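Local coordinates for acetylene hydratase (Pelobacter acetylenicus, PDB 2E7Z), which catalyses the hydration of acetylene to acetaldehyde, using a tungsten-bis(molybdopterin guanine dinucleotide) cofactor and one [4Fe-4S] cluster, at residues L103-T108 against R121-L126; P129-A134 against A386-P391. All coordinates share one frame; numbering follows the deposited sequence.

Contact 1 (L103-T108 against R121-L126); sequences LGVSQT and RFMNLL. With MGD (2-amino-5,6-dimercapto-7-methyl-3,7,8a,9-tetrahydro-8-oxa-1,3,9,10-tetraaza-anthracen-4-one guanosine dinucleotide), chain E.
The hydroxyl of T108 donates a hydrogen bond of 2.6 Å from OG1 to O2A, a phosphate oxygen on PA of one of the two molybdopterin guanine dinucleotides that carry the tungsten. It does so just past the end of strand 103-107, the first strand of a beta-alpha-beta unit completed by helix 118-126 and strand 131-132. Threonine suits the place: with OG1 beside its backbone N (chi1 -60°), it offers a donor to the pyrophosphate while its methyl CG2 approaches O1A at 3.5 Å.

Farther back along the strand the contact is wholly apolar. The strand and the helix run nearly antiparallel, at 167°, with their axes 10.9 Å apart, a spacing bridged by side chains. V105 and L103 point toward the helix, whereas G104 between them keeps its backbone close to strand 408-412 through hydrogen bonds. The branched V105 meets the flexible end of M123 obliquely, its CG2 3.7 Å from M123 SD. The M123 chain is extended to the sulfur and then bends at chi3 (74°), which lays CE alongside the same methyl, so that SD and CE both touch V105 CG2; an unbranched thioether chain can adjust its torsions to lie against the branched valine. W131 of the neighbouring strand also touches both of these residues.

L103 serves the end of the helix segment. Its side chain crosses that of L126 at about a right angle, while the F122 ring lies a little farther off, with L126 CG above one face, offset toward the rim. The leucines meet methyl to methyl, L103 CD2 to L126 CD1, at 3.9 Å.

Contact 2 (P129-A134 against A386-P391); sequences PNWTSA and AFMANP. With MGD (2-amino-5,6-dimercapto-7-methyl-3,7,8a,9-tetrahydro-8-oxa-1,3,9,10-tetraaza-anthracen-4-one guanosine dinucleotide), chain E.
W131 and T132, neighbours on the short edge strand 131-132, bind the same residue of an irregular segment some 250 residues later in the chain, the first through its backbone carbonyl and the second through its hydroxyl. A389 N donates to W131 O at 2.8 Å in a nearly straight bond (164°), and T132 OG1 donates to A389 O at 2.9 Å. The threonine thus stands in for a backbone N-H, and the strand at the margin of the mixed sheet gains a partner although segment 386-391 forms no regular strand. T132 can do this because OG1 is anti to its own backbone N (chi1 -164°), at the price of a crowded position for CG2; P391 CG rests 3.6 Å from the same oxygen. A valine here would lack the hydroxyl and would probably leave A389 O without this donor, weakening the hold on the chain just before helix 391-400.

A389 turns its CB toward the strand, 3.6 Å from W131 O; the small methyl lets the two backbones come together. Next to it, M388 and W131 lie side by side and point the same way. M388 CG meets the indole edge in its plane, 3.6 Å from CZ3, and the sulfur SD follows 5.1 Å from the centroid of the six-membered ring, a Met-aromatic contact made at the edge. The indole NE1 bonds to Q107 OE1, which helps fix the ring's rotation. The chemistry implies that polar and apolar contacts work together here: two hydrogen bonds satisfy buried backbone groups of W131 and A389, while M388 CG and SD lie against the CZ3 edge of the indole.

How the contacts relate
Contacts 1 and 2 lie with their centres about 9 Å apart and share one sheet, in which strand 103-107 has strand 131-132 as its neighbour; the latter is the sheet's edge, so contact 1 packs helix 118-126 on the sheet, and contact 2 extends past its edge strand. A probable hydrogen bond of 2.8 Å joins them, Q107 O with S133 OG, and M123 CE packs 3.7 Å from N130 C. The ends of both strands reach the same dinucleotide, A134 CB of contact 2 coming within 3.4 Å of its O3A. The tungsten is more distant, about 13 Å from the M388 side chain.

Contact 1 (L103-T108 against R121-L126)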
loop_
_atom_site.group_PDB
_atom_site.type_symbol
_atom_site.label_atom_id
_atom_site.label_comp_id
_atom_site.label_asym_id
_atom_site.label_seq_id
_atom_site.Cartn_x
_atom_site.Cartn_y
_atom_site.Cartn_z
ATOM N N LEU A 103 -5.677 -21.522 -6.297
ATOM C CA LEU A 103 -6.078 -20.669 -5.167
ATOM C C LEU A 103 -5.361 -19.326 -5.275
ATOM O O LEU A 103 -4.102 -19.257 -5.275
ATOM C CB LEU A 103 -5.676 -21.370 -3.863
ATOM C CG LEU A 103 -5.789 -20.476 -2.625
ATOM C CD1 LEU A 103 -7.241 -20.063 -2.295
ATOM C CD2 LEU A 103 -5.173 -21.140 -1.401
ATOM N N GLY A 104 -6.170 -18.263 -5.330
ATOM C CA GLY A 104 -5.676 -16.894 -5.296
ATOM C C GLY A 104 -6.029 -16.265 -3.950
ATOM O O GLY A 104 -7.092 -16.587 -3.370
ATOM N N VAL A 105 -5.162 -15.397 -3.442
ATOM C CA VAL A 105 -5.403 -14.716 -2.162
ATOM C C VAL A 105 -5.114 -13.230 -2.299
ATOM O O VAL A 105 -4.055 -12.875 -2.853
ATOM C CB VAL A 105 -4.544 -15.350 -1.023
ATOM C CG1 VAL A 105 -4.716 -14.541 0.282
ATOM C CG2 VAL A 105 -4.915 -16.784 -0.787
ATOM N N SER A 106 -6.013 -12.373 -1.811
ATOM C CA SER A 106 -5.737 -10.945 -1.685
ATOM C C SER A 106 -5.768 -10.657 -0.197
ATOM O O SER A 106 -6.841 -10.795 0.435
ATOM C CB SER A 106 -6.786 -10.144 -2.467
ATOM O OG SER A 106 -6.651 -8.753 -2.269
ATOM N N GLN A 107 -4.636 -10.285 0.381
ATOM C CA GLN A 107 -4.532 -10.089 1.829
ATOM C C GLN A 107 -3.909 -8.760 2.142
ATOM O O GLN A 107 -2.846 -8.434 1.585
ATOM C CB GLN A 107 -3.634 -11.183 2.430
ATOM C CG GLN A 107 -3.372 -11.062 3.921
ATOM C CD GLN A 107 -2.099 -11.740 4.362
ATOM O OE1 GLN A 107 -1.222 -12.021 3.534
ATOM N NE2 GLN A 107 -1.952 -11.965 5.645
ATOM N N THR A 108 -4.520 -7.986 3.036
ATOM C CA THR A 108 -3.848 -6.803 3.562
ATOM C C THR A 108 -3.448 -7.085 5.001
ATOM O O THR A 108 -4.276 -6.924 5.935
ATOM C CB THR A 108 -4.751 -5.568 3.492
ATOM O OG1 THR A 108 -5.100 -5.351 2.113
ATOM C CG2 THR A 108 -4.021 -4.358 4.041
ATOM N N ARG A 121 2.999 -19.298 4.697
ATOM C CA ARG A 121 3.351 -20.656 5.110
ATOM C C ARG A 121 2.326 -21.651 4.575
ATOM O O ARG A 121 2.658 -22.649 3.924
ATOM C CB ARG A 121 3.501 -20.717 6.615
ATOM C CG ARG A 121 4.002 -22.038 7.194
ATOM C CD ARG A 121 4.055 -21.881 8.699
ATOM N NE ARG A 121 4.628 -23.040 9.391
ATOM C CZ ARG A 121 5.923 -23.170 9.715
ATOM N NH1 ARG A 121 6.804 -22.209 9.397
ATOM N NH2 ARG A 121 6.350 -24.277 10.347
ATOM N N PHE A 122 1.060 -21.376 4.856
ATOM C CA PHE A 122 -0.026 -22.206 4.370
ATOM C C PHE A 122 -0.050 -22.315 2.853
ATOM O O PHE A 122 -0.129 -23.424 2.302
ATOM C CB PHE A 122 -1.364 -21.620 4.882
ATOM C CG PHE A 122 -2.586 -22.249 4.286
ATOM C CD1 PHE A 122 -3.012 -23.503 4.710
ATOM C CD2 PHE A 122 -3.336 -21.581 3.331
ATOM C CE1 PHE A 122 -4.111 -24.112 4.146
ATOM C CE2 PHE A 122 -4.480 -22.168 2.782
ATOM C CZ PHE A 122 -4.855 -23.439 3.190
ATOM N N MET A 123 0.042 -21.173 2.164
ATOM C CA MET A 123 0.009 -21.204 0.712
ATOM C C MET A 123 1.199 -21.989 0.150
ATOM O O MET A 123 1.035 -22.729 -0.818
ATOM C CB MET A 123 0.021 -19.796 0.126
ATOM C CG MET A 123 -1.258 -19.026 0.469
ATOM S SD MET A 123 -1.282 -17.411 -0.383
ATOM C CE MET A 123 -1.637 -17.945 -2.083
ATOM N N ASN A 124 2.375 -21.829 0.762
ATOM C CA ASN A 124 3.597 -22.484 0.254
ATOM C C ASN A 124 3.560 -23.975 0.470
ATOM O O ASN A 124 4.036 -24.721 -0.375
ATOM C CB ASN A 124 4.818 -21.805 0.873
ATOM C CG ASN A 124 5.058 -20.423 0.268
ATOM O OD1 ASN A 124 4.630 -20.159 -0.860
ATOM N ND2 ASN A 124 5.760 -19.552 0.996
ATOM N N LEU A 125 2.918 -24.407 1.554
ATOM C CA LEU A 125 2.714 -25.828 1.789
ATOM C C LEU A 125 1.647 -26.405 0.863
ATOM O O LEU A 125 1.770 -27.544 0.419
ATOM C CB LEU A 125 2.344 -26.102 3.256
ATOM C CG LEU A 125 3.496 -25.818 4.220
ATOM C CD1 LEU A 125 3.017 -25.676 5.627
ATOM C CD2 LEU A 125 4.529 -26.969 4.152
ATOM N N LEU A 126 0.588 -25.655 0.578
ATOM C CA LEU A 126 -0.394 -26.158 -0.377
ATOM C C LEU A 126 0.173 -26.220 -1.790
ATOM O O LEU A 126 -0.159 -27.137 -2.550
ATOM C CB LEU A 126 -1.614 -25.252 -0.423
ATOM C CG LEU A 126 -2.727 -25.359 0.601
ATOM C CD1 LEU A 126 -3.875 -24.461 0.110
ATOM C CD2 LEU A 126 -3.276 -26.771 0.867
HETATM P PB MGD E . -9.720 -1.805 1.429
HETATM O O1B MGD E . -9.690 -2.155 -0.038
HETATM O O2B MGD E . -10.634 -0.744 1.922
HETATM O O3B MGD E . -8.263 -1.392 1.959
HETATM O O3A MGD E . -6.115 -1.592 0.672
HETATM P PA MGD E . -6.864 -2.182 1.973
HETATM O O1A MGD E . -6.196 -1.753 3.245
HETATM O O2A MGD E . -7.067 -3.639 1.688
HETATM O "O5'" MGD E . -10.044 -3.185 2.198
HETATM C "C5'" MGD E . -9.740 -3.293 3.579
HETATM C "C4'" MGD E . -10.773 -4.233 4.167
HETATM O "O4'" MGD E . -10.314 -4.601 5.477
HETATM C "C3'" MGD E . -12.126 -3.577 4.424
HETATM O "O3'" MGD E . -13.145 -4.334 3.749
HETATM C "C2'" MGD E . -12.329 -3.575 5.954
HETATM O "O2'" MGD E . -13.679 -3.767 6.421
HETATM C "C1'" MGD E . -11.454 -4.732 6.357
HETATM N N9 MGD E . -10.878 -4.678 7.709
HETATM C C8 MGD E . -10.397 -3.591 8.362
HETATM N N7 MGD E . -9.854 -3.943 9.538
HETATM C C5 MGD E . -9.921 -5.290 9.609
HETATM C C6 MGD E . -9.535 -6.319 10.559
HETATM O O6 MGD E . -8.961 -6.031 11.630
HETATM N N1 MGD E . -9.793 -7.588 10.199
HETATM C C2 MGD E . -10.452 -7.957 9.105
HETATM N N2 MGD E . -10.646 -9.286 8.866
HETATM N N3 MGD E . -10.842 -7.069 8.196
HETATM C C4 MGD E . -10.590 -5.761 8.411
HETATM C C10 MGD E . -5.382 -0.375 0.820
HETATM C C11 MGD E . -4.501 -0.247 -0.404
HETATM O O11 MGD E . -5.392 -0.042 -1.499
HETATM C C12 MGD E . -3.558 0.920 -0.246
HETATM S S12 MGD E . -2.586 0.991 1.160
HETATM C C13 MGD E . -3.440 1.848 -1.210
HETATM S S13 MGD E . -2.483 3.243 -1.014
HETATM C C14 MGD E . -4.151 1.749 -2.525
HETATM N N15 MGD E . -5.207 2.741 -2.655
HETATM C C16 MGD E . -5.952 2.610 -3.790
HETATM C C17 MGD E . -6.569 3.732 -4.509
HETATM O O17 MGD E . -6.420 4.906 -4.102
HETATM N N18 MGD E . -7.282 3.450 -5.618
HETATM C C19 MGD E . -7.453 2.191 -6.094
HETATM N N19 MGD E . -8.186 1.972 -7.207
HETATM N N20 MGD E . -6.938 1.124 -5.469
HETATM C C21 MGD E . -6.196 1.275 -4.365
HETATM N N22 MGD E . -5.664 0.201 -3.776
HETATM C C23 MGD E . -4.711 0.328 -2.694
#

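Contact 2 (P129-A134 against A386-P391)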
loop_
_atom_site.group_PDB
_atom_site.type_symbol
_atom_site.label_atom_id
_atom_site.label_comp_id
_atom_site.label_asym_id
_atom_site.label_seq_id
_atom_site.Cartn_x
_atom_site.Cartn_y
_atom_site.Cartn_z
ATOM N N PRO A 129 1.443 -20.120 -5.434
ATOM C CA PRO A 129 2.201 -18.891 -5.424
ATOM C C PRO A 129 1.310 -17.649 -5.564
ATOM O O PRO A 129 1.806 -16.519 -5.556
ATOM C CB PRO A 129 3.031 -19.029 -6.709
ATOM C CG PRO A 129 2.045 -19.651 -7.660
ATOM C CD PRO A 129 1.310 -20.675 -6.800
ATOM N N ASN A 130 0.002 -17.849 -5.734
ATOM C CA ASN A 130 -0.853 -16.746 -6.192
ATOM C C ASN A 130 -1.420 -15.823 -5.099
ATOM O O ASN A 130 -2.635 -15.701 -4.916
ATOM C CB ASN A 130 -1.892 -17.274 -7.165
ATOM C CG ASN A 130 -1.255 -17.701 -8.493
ATOM O OD1 ASN A 130 -1.588 -18.767 -9.049
ATOM N ND2 ASN A 130 -0.284 -16.923 -8.955
ATOM N N TRP A 131 -0.489 -15.209 -4.377
ATOM C CA TRP A 131 -0.773 -14.209 -3.364
ATOM C C TRP A 131 -0.587 -12.826 -3.941
ATOM O O TRP A 131 0.470 -12.575 -4.601
ATOM C CB TRP A 131 0.198 -14.374 -2.194
ATOM C CG TRP A 131 -0.068 -13.433 -1.064
ATOM C CD1 TRP A 131 -0.877 -13.692 -0.003
ATOM C CD2 TRP A 131 0.493 -12.126 -0.850
ATOM N NE1 TRP A 131 -0.890 -12.604 0.846
ATOM C CE2 TRP A 131 -0.039 -11.644 0.367
ATOM C CE3 TRP A 131 1.414 -11.327 -1.550
ATOM C CZ2 TRP A 131 0.292 -10.399 0.902
ATOM C CZ3 TRP A 131 1.746 -10.063 -1.021
ATOM C CH2 TRP A 131 1.195 -9.622 0.212
ATOM N N THR A 132 -1.548 -11.935 -3.700
ATOM C CA THR A 132 -1.329 -10.556 -4.037
ATOM C C THR A 132 -1.947 -9.703 -2.934
ATOM O O THR A 132 -2.497 -10.234 -1.956
ATOM C CB THR A 132 -1.829 -10.179 -5.446
ATOM O OG1 THR A 132 -1.250 -8.926 -5.816
ATOM C CG2 THR A 132 -3.329 -10.062 -5.523
ATOM N N SER A 133 -1.833 -8.394 -3.084
ATOM C CA SER A 133 -2.250 -7.503 -2.031
ATOM C C SER A 133 -2.445 -6.136 -2.647
ATOM O O SER A 133 -1.764 -5.772 -3.614
ATOM C CB SER A 133 -1.168 -7.464 -0.938
ATOM O OG SER A 133 -1.502 -6.548 0.100
ATOM N N ALA A 134 -3.341 -5.349 -2.064
ATOM C CA ALA A 134 -3.583 -4.029 -2.608
ATOM C C ALA A 134 -2.323 -3.189 -2.515
ATOM O O ALA A 134 -2.177 -2.183 -3.221
ATOM C CB ALA A 134 -4.756 -3.397 -1.879
ATOM N N ALA A 386 6.007 -9.051 -0.646
ATOM C CA ALA A 386 6.926 -9.534 -1.666
ATOM C C ALA A 386 6.502 -10.851 -2.243
ATOM O O ALA A 386 5.724 -11.611 -1.650
ATOM C CB ALA A 386 8.361 -9.657 -1.086
ATOM N N PHE A 387 7.069 -11.119 -3.413
ATOM C CA PHE A 387 6.875 -12.379 -4.154
ATOM C C PHE A 387 5.394 -12.462 -4.486
ATOM O O PHE A 387 4.621 -13.278 -3.953
ATOM C CB PHE A 387 7.400 -13.595 -3.384
ATOM C CG PHE A 387 8.722 -13.336 -2.701
ATOM C CD1 PHE A 387 9.816 -12.905 -3.438
ATOM C CD2 PHE A 387 8.892 -13.515 -1.335
ATOM C CE1 PHE A 387 11.035 -12.631 -2.833
ATOM C CE2 PHE A 387 10.147 -13.273 -0.723
ATOM C CZ PHE A 387 11.209 -12.821 -1.491
ATOM N N MET A 388 4.983 -11.559 -5.361
ATOM C CA MET A 388 3.560 -11.288 -5.551
ATOM C C MET A 388 3.085 -11.578 -6.949
ATOM O O MET A 388 3.742 -11.260 -7.963
ATOM C CB MET A 388 3.257 -9.813 -5.237
ATOM C CG MET A 388 3.813 -9.327 -3.902
ATOM S SD MET A 388 3.297 -7.644 -3.485
ATOM C CE MET A 388 4.458 -6.656 -4.471
ATOM N N ALA A 389 1.867 -12.108 -7.013
ATOM C CA ALA A 389 1.181 -12.203 -8.282
ATOM C C ALA A 389 0.769 -10.817 -8.736
ATOM O O ALA A 389 0.342 -9.981 -7.939
ATOM C CB ALA A 389 -0.066 -13.110 -8.154
ATOM N N ASN A 390 0.818 -10.582 -10.036
ATOM C CA ASN A 390 0.383 -9.330 -10.608
ATOM C C ASN A 390 -1.157 -9.319 -10.553
ATOM O O ASN A 390 -1.787 -10.272 -10.993
ATOM C CB ASN A 390 0.818 -9.243 -12.062
ATOM C CG ASN A 390 0.356 -7.976 -12.734
ATOM O OD1 ASN A 390 -0.631 -8.008 -13.449
ATOM N ND2 ASN A 390 1.077 -6.855 -12.526
ATOM N N PRO A 391 -1.776 -8.263 -9.992
ATOM C CA PRO A 391 -3.254 -8.290 -9.890
ATOM C C PRO A 391 -3.991 -8.433 -11.214
ATOM O O PRO A 391 -4.980 -9.166 -11.292
ATOM C CB PRO A 391 -3.577 -6.929 -9.225
ATOM C CG PRO A 391 -2.317 -6.674 -8.398
ATOM C CD PRO A 391 -1.229 -7.065 -9.343
HETATM P PB MGD E . -9.720 -1.805 1.429
HETATM O O1B MGD E . -9.690 -2.155 -0.038
HETATM O O2B MGD E . -10.634 -0.744 1.922
HETATM O O3B MGD E . -8.263 -1.392 1.959
HETATM O O3A MGD E . -6.115 -1.592 0.672
HETATM P PA MGD E . -6.864 -2.182 1.973
HETATM O O1A MGD E . -6.196 -1.753 3.245
HETATM O O2A MGD E . -7.067 -3.639 1.688
HETATM O "O5'" MGD E . -10.044 -3.185 2.198
HETATM C "C5'" MGD E . -9.740 -3.293 3.579
HETATM C "C4'" MGD E . -10.773 -4.233 4.167
HETATM O "O4'" MGD E . -10.314 -4.601 5.477
HETATM C "C3'" MGD E . -12.126 -3.577 4.424
HETATM O "O3'" MGD E . -13.145 -4.334 3.749
HETATM C "C2'" MGD E . -12.329 -3.575 5.954
HETATM O "O2'" MGD E . -13.679 -3.767 6.421
HETATM C "C1'" MGD E . -11.454 -4.732 6.357
HETATM N N9 MGD E . -10.878 -4.678 7.709
HETATM C C8 MGD E . -10.397 -3.591 8.362
HETATM N N7 MGD E . -9.854 -3.943 9.538
HETATM C C5 MGD E . -9.921 -5.290 9.609
HETATM C C6 MGD E . -9.535 -6.319 10.559
HETATM O O6 MGD E . -8.961 -6.031 11.630
HETATM N N1 MGD E . -9.793 -7.588 10.199
HETATM C C2 MGD E . -10.452 -7.957 9.105
HETATM N N2 MGD E . -10.646 -9.286 8.866
HETATM N N3 MGD E . -10.842 -7.069 8.196
HETATM C C4 MGD E . -10.590 -5.761 8.411
HETATM C C10 MGD E . -5.382 -0.375 0.820
HETATM C C11 MGD E . -4.501 -0.247 -0.404
HETATM O O11 MGD E . -5.392 -0.042 -1.499
HETATM C C12 MGD E . -3.558 0.920 -0.246
HETATM S S12 MGD E . -2.586 0.991 1.160
HETATM C C13 MGD E . -3.440 1.848 -1.210
HETATM S S13 MGD E . -2.483 3.243 -1.014
HETATM C C14 MGD E . -4.151 1.749 -2.525
HETATM N N15 MGD E . -5.207 2.741 -2.655
HETATM C C16 MGD E . -5.952 2.610 -3.790
HETATM C C17 MGD E . -6.569 3.732 -4.509
HETATM O O17 MGD E . -6.420 4.906 -4.102
HETATM N N18 MGD E . -7.282 3.450 -5.618
HETATM C C19 MGD E . -7.453 2.191 -6.094
HETATM N N19 MGD E . -8.186 1.972 -7.207
HETATM N N20 MGD E . -6.938 1.124 -5.469
HETATM C C21 MGD E . -6.196 1.275 -4.365
HETATM N N22 MGD E . -5.664 0.201 -3.776
HETATM C C23 MGD E . -4.711 0.328 -2.694
#